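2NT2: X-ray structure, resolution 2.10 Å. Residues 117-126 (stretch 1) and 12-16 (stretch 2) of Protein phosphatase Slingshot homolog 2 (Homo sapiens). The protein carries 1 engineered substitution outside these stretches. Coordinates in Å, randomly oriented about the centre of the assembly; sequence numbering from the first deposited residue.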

ATOM      1  N   TYR A 117       2.514  10.607   8.980  1.00 17.38           N
ATOM      2  CA  TYR A 117       3.294  10.860   7.772  1.00 19.58           C
ATOM      3  C   TYR A 117       2.419  10.647   6.539  1.00 21.46           C
ATOM      4  O   TYR A 117       2.351  11.482   5.643  1.00 25.77           O
ATOM      5  CB  TYR A 117       4.518   9.951   7.728  1.00 19.71           C
ATOM      6  CG  TYR A 117       5.389  10.143   6.509  1.00 29.36           C
ATOM      7  CD1 TYR A 117       6.337  11.161   6.463  1.00 29.62           C
ATOM      8  CD2 TYR A 117       5.264   9.311   5.403  1.00 30.51           C
ATOM      9  CE1 TYR A 117       7.130  11.331   5.344  1.00 30.95           C
ATOM     10  CE2 TYR A 117       6.057   9.479   4.280  1.00 30.30           C
ATOM     11  CZ  TYR A 117       6.990  10.495   4.259  1.00 31.67           C
ATOM     12  OH  TYR A 117       7.789  10.679   3.155  1.00 29.47           O
ATOM     13  N   VAL A 118       1.735   9.505   6.531  1.00 22.26           N
ATOM     14  CA  VAL A 118       0.886   9.126   5.411  1.00 25.97           C
ATOM     15  C   VAL A 118      -0.370   9.983   5.347  1.00 23.83           C
ATOM     16  O   VAL A 118      -0.811  10.352   4.257  1.00 25.05           O
ATOM     17  CB  VAL A 118       0.483   7.640   5.480  1.00 23.55           C
ATOM     18  CG1 VAL A 118      -0.472   7.306   4.344  1.00 19.65           C
ATOM     19  CG2 VAL A 118       1.711   6.738   5.434  1.00 13.69           C
ATOM     20  N   LYS A 119      -0.939  10.324   6.499  1.00 26.25           N
ATOM     21  CA  LYS A 119      -2.182  11.100   6.509  1.00 26.25           C
ATOM     22  C   LYS A 119      -1.962  12.496   5.937  1.00 23.19           C
ATOM     23  O   LYS A 119      -2.824  13.030   5.242  1.00 28.64           O
ATOM     24  CB  LYS A 119      -2.757  11.194   7.919  1.00 28.67           C
ATOM     25  CG  LYS A 119      -3.930  12.152   8.052  1.00 36.32           C
ATOM     26  CD  LYS A 119      -5.206  11.551   7.481  1.00 37.34           C
ATOM     27  CE  LYS A 119      -6.437  12.262   8.016  1.00 36.98           C
ATOM     28  NZ  LYS A 119      -7.679  11.895   7.278  1.00 24.02           N
ATOM     29  N   GLU A 120      -0.803  13.065   6.229  1.00 27.89           N
ATOM     30  CA  GLU A 120      -0.434  14.403   5.782  1.00 32.90           C
ATOM     31  C   GLU A 120      -0.435  14.523   4.267  1.00 32.39           C
ATOM     32  O   GLU A 120      -0.948  15.498   3.716  1.00 39.41           O
ATOM     33  CB  GLU A 120       0.946  14.786   6.323  1.00 40.44           C
ATOM     34  CG  GLU A 120       0.938  16.102   7.087  1.00 53.81           C
ATOM     35  CD  GLU A 120       2.277  16.805   7.038  1.00 64.49           C
ATOM     36  OE1 GLU A 120       2.545  17.503   6.036  1.00 74.80           O
ATOM     37  OE2 GLU A 120       3.060  16.671   8.005  1.00 80.01           O
ATOM     38  N   ARG A 121       0.139  13.548   3.570  1.00 29.10           N
ATOM     39  CA  ARG A 121       0.175  13.576   2.112  1.00 27.57           C
ATOM     40  C   ARG A 121      -1.111  13.075   1.481  1.00 26.19           C
ATOM     41  O   ARG A 121      -1.604  13.628   0.498  1.00 33.31           O
ATOM     42  CB  ARG A 121       1.365  12.734   1.621  1.00 23.69           C
ATOM     43  CG  ARG A 121       2.684  13.370   2.000  1.00 20.12           C
ATOM     44  CD  ARG A 121       3.713  12.383   2.530  1.00 21.37           C
ATOM     45  NE  ARG A 121       4.557  13.028   3.539  1.00 28.61           N
ATOM     46  CZ  ARG A 121       5.739  13.583   3.295  1.00 32.70           C
ATOM     47  NH1 ARG A 121       6.224  13.569   2.059  1.00 40.22           N
ATOM     48  NH2 ARG A 121       6.421  14.152   4.277  1.00 22.49           N
ATOM     49  N   ARG A 122      -1.670  12.008   2.044  1.00 27.52           N
ATOM     50  CA  ARG A 122      -2.940  11.502   1.516  1.00 29.21           C
ATOM     51  C   ARG A 122      -4.043  11.668   2.558  1.00 26.69           C
ATOM     52  O   ARG A 122      -4.322  10.768   3.343  1.00 15.40           O
ATOM     53  CB  ARG A 122      -2.816  10.048   1.072  1.00 29.99           C
ATOM     54  CG  ARG A 122      -4.090   9.511   0.443  1.00 29.52           C
ATOM     55  CD  ARG A 122      -3.789   8.567  -0.711  1.00 23.84           C
ATOM     56  NE  ARG A 122      -5.036   8.098  -1.318  1.00 22.54           N
ATOM     57  CZ  ARG A 122      -5.413   8.428  -2.549  1.00 22.22           C
ATOM     58  NH1 ARG A 122      -4.633   9.207  -3.282  1.00 17.45           N
ATOM     59  NH2 ARG A 122      -6.557   7.969  -3.037  1.00 12.48           N
ATOM     60  N   THR A 123      -4.630  12.853   2.556  1.00 24.25           N
ATOM     61  CA  THR A 123      -5.615  13.291   3.523  1.00 27.26           C
ATOM     62  C   THR A 123      -6.828  12.382   3.590  1.00 24.63           C
ATOM     63  O   THR A 123      -7.481  12.285   4.636  1.00 24.25           O
ATOM     64  CB  THR A 123      -6.062  14.735   3.203  1.00 34.41           C
ATOM     65  OG1 THR A 123      -6.799  14.764   1.978  1.00 35.90           O
ATOM     66  CG2 THR A 123      -4.831  15.610   2.990  1.00 28.19           C
ATOM     67  N   VAL A 124      -7.171  11.695   2.499  1.00 23.91           N
ATOM     68  CA  VAL A 124      -8.352  10.832   2.555  1.00 25.95           C
ATOM     69  C   VAL A 124      -8.036   9.497   3.227  1.00 24.10           C
ATOM     70  O   VAL A 124      -8.953   8.710   3.482  1.00 23.37           O
ATOM     71  CB  VAL A 124      -8.982  10.563   1.180  1.00 24.77           C
ATOM     72  CG1 VAL A 124      -9.743  11.785   0.694  1.00 19.81           C
ATOM     73  CG2 VAL A 124      -7.937  10.135   0.165  1.00 29.47           C
ATOM     74  N   THR A 125      -6.766   9.242   3.517  1.00 21.86           N
ATOM     75  CA  THR A 125      -6.378   8.011   4.195  1.00 21.89           C
ATOM     76  C   THR A 125      -7.202   7.779   5.458  1.00 24.41           C
ATOM     77  O   THR A 125      -7.303   8.632   6.337  1.00 21.94           O
ATOM     78  CB  THR A 125      -4.888   7.982   4.584  1.00 22.46           C
ATOM     79  OG1 THR A 125      -4.570   9.154   5.339  1.00 44.97           O
ATOM     80  CG2 THR A 125      -4.017   7.990   3.337  1.00  9.67           C
ATOM     81  N   LYS A 126      -7.770   6.584   5.544  1.00 23.14           N
ATOM     82  CA  LYS A 126      -8.669   6.244   6.641  1.00 24.21           C
ATOM     83  C   LYS A 126      -8.826   4.731   6.733  1.00 19.59           C
ATOM     84  O   LYS A 126      -9.799   4.163   6.238  1.00 19.93           O
ATOM     85  CB  LYS A 126     -10.023   6.924   6.436  1.00 32.51           C
ATOM     86  CG  LYS A 126     -11.120   6.462   7.379  1.00 42.71           C
ATOM     87  CD  LYS A 126     -12.166   7.547   7.583  1.00 47.77           C
ATOM     88  CE  LYS A 126     -12.868   7.416   8.923  1.00 52.21           C
ATOM     89  NZ  LYS A 126     -12.506   8.512   9.865  1.00 43.06           N
TER
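Stretch 2, residues 12-16: FLGSE

Stretch 2 enters as a strand that began earlier in the chain and covers Phe12 to Gly14. The backbone is extended, with phi/psi of -117/146 at Phe12 and -115/125 at Leu13, and it opens further to -158/-165 at Gly14. Ser15 is the N-cap residue, right before a helix, and Glu16 already has helical angles of -66/-33. Stretch 1 is the end of a helix, 117-121, followed by a loop. Arg122 is the first residue to leave helical phi/psi, and a type I beta turn runs from Arg122 to Thr125.

The strand lies beside the point where the helix ends. The backbones do not approach closely: the nearest CA atoms are those of Arg122 and Leu13, 7.8 Å apart. Side chains fill the gap. The contact is small, 192 Å² summed over both sides, and Leu13 and Arg122 supply most of it. Each directs its CA-to-CB bond toward the other stretch. Phe12 and Glu16 make no contact with stretch 1.

The apolar contacts centre on Leu13, with chi1 t and chi2 p. Its CD2 lies 3.9 Å from Val118 CG1, packing two buried side chains together. The same Leu13 CD2 is 3.7 Å from Thr125 CG2 and 3.5 Å from Arg122 CD. One methyl group thus meets the helix, the residue just after it and the last residue of the turn.

The Arg122 side chain runs on past Leu13 along the strand. Its chi1 is t, chi2 is 143°, between wells, and chi3 is t. Leu13 C and Gly14 CA lie over one face of the guanidinium, with Arg122 CZ 4.2 Å from Gly14 CA. Gly14 has no side chain, so its backbone is what meets the group. Arg122 NH1 is 3.5 Å from Leu13 O, and Arg122 NH2 is 4.4 Å from Ser15 N.

No direct hydrogen bond joins the stretches. Water 1 provides a link instead. It accepts a hydrogen bond from Arg122 NH2 at 3.0 Å and makes a weak one with Ser15 OG at 3.4 Å. The guanidinium nitrogens also have hydrogen-bond partners elsewhere in the structure.

Within stretch 1, hydrogen bonds hold the loop to the helix. Arg122 N donates to Val118 O at 2.9 Å, a helical i to i-4 bond. Lys119 NZ reaches forward to Thr123 O at 2.7 Å and, weakly, to Thr125 O at 3.4 Å.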

ATOM      1  N   PHE A  12       3.927   4.707  -4.187  1.00 16.07           N
ATOM      2  CA  PHE A  12       2.748   5.543  -4.395  1.00 15.17           C
ATOM      3  C   PHE A  12       1.531   4.894  -3.738  1.00 19.40           C
ATOM      4  O   PHE A  12       1.427   3.668  -3.735  1.00 12.82           O
ATOM      5  CB  PHE A  12       2.473   5.776  -5.883  1.00 17.54           C
ATOM      6  CG  PHE A  12       3.326   6.880  -6.493  1.00 26.98           C
ATOM      7  CD1 PHE A  12       4.585   6.603  -6.996  1.00 33.72           C
ATOM      8  CD2 PHE A  12       2.852   8.181  -6.551  1.00 22.12           C
ATOM      9  CE1 PHE A  12       5.363   7.605  -7.546  1.00 34.76           C
ATOM     10  CE2 PHE A  12       3.623   9.189  -7.094  1.00 27.00           C
ATOM     11  CZ  PHE A  12       4.883   8.904  -7.592  1.00 31.31           C
ATOM     12  N   LEU A  13       0.641   5.729  -3.234  1.00 15.92           N
ATOM     13  CA  LEU A  13      -0.632   5.291  -2.664  1.00 19.41           C
ATOM     14  C   LEU A  13      -1.798   5.819  -3.492  1.00 18.20           C
ATOM     15  O   LEU A  13      -1.895   7.033  -3.718  1.00 17.70           O
ATOM     16  CB  LEU A  13      -0.713   5.769  -1.210  1.00 11.28           C
ATOM     17  CG  LEU A  13      -1.968   5.356  -0.436  1.00 16.45           C
ATOM     18  CD1 LEU A  13      -2.027   3.842  -0.331  1.00  5.89           C
ATOM     19  CD2 LEU A  13      -1.996   6.012   0.938  1.00 12.94           C
ATOM     20  N   GLY A  14      -2.693   4.955  -3.974  1.00 15.71           N
ATOM     21  CA  GLY A  14      -3.730   5.423  -4.885  1.00 18.74           C
ATOM     22  C   GLY A  14      -4.968   4.564  -4.969  1.00 18.15           C
ATOM     23  O   GLY A  14      -5.230   3.689  -4.146  1.00 16.18           O
ATOM     24  N   SER A  15      -5.777   4.805  -6.004  1.00 19.63           N
ATOM     25  CA  SER A  15      -7.043   4.119  -6.201  1.00 16.06           C
ATOM     26  C   SER A  15      -7.029   3.243  -7.449  1.00 10.45           C
ATOM     27  O   SER A  15      -6.038   3.174  -8.175  1.00 13.44           O
ATOM     28  CB  SER A  15      -8.189   5.136  -6.304  1.00 16.80           C
ATOM     29  OG  SER A  15      -7.997   5.998  -7.418  1.00 12.94           O
ATOM     30  N   GLU A  16      -8.166   2.587  -7.700  1.00 10.95           N
ATOM     31  CA  GLU A  16      -8.299   1.765  -8.897  1.00 14.06           C
ATOM     32  C   GLU A  16      -8.248   2.620 -10.155  1.00 18.23           C
ATOM     33  O   GLU A  16      -7.765   2.172 -11.195  1.00 19.57           O
ATOM     34  CB  GLU A  16      -9.595   0.951  -8.869  1.00 11.56           C
ATOM     35  CG  GLU A  16     -10.867   1.780  -8.830  1.00 13.73           C
ATOM     36  CD  GLU A  16     -12.064   1.002  -9.344  1.00 20.19           C
ATOM     37  OE1 GLU A  16     -13.133   1.051  -8.705  1.00 23.60           O
ATOM     38  OE2 GLU A  16     -11.932   0.335 -10.390  1.00 21.42           O
TER
HETATM   39  O   HOH W   1      -6.390   8.663  -5.973  1.00 15.11           O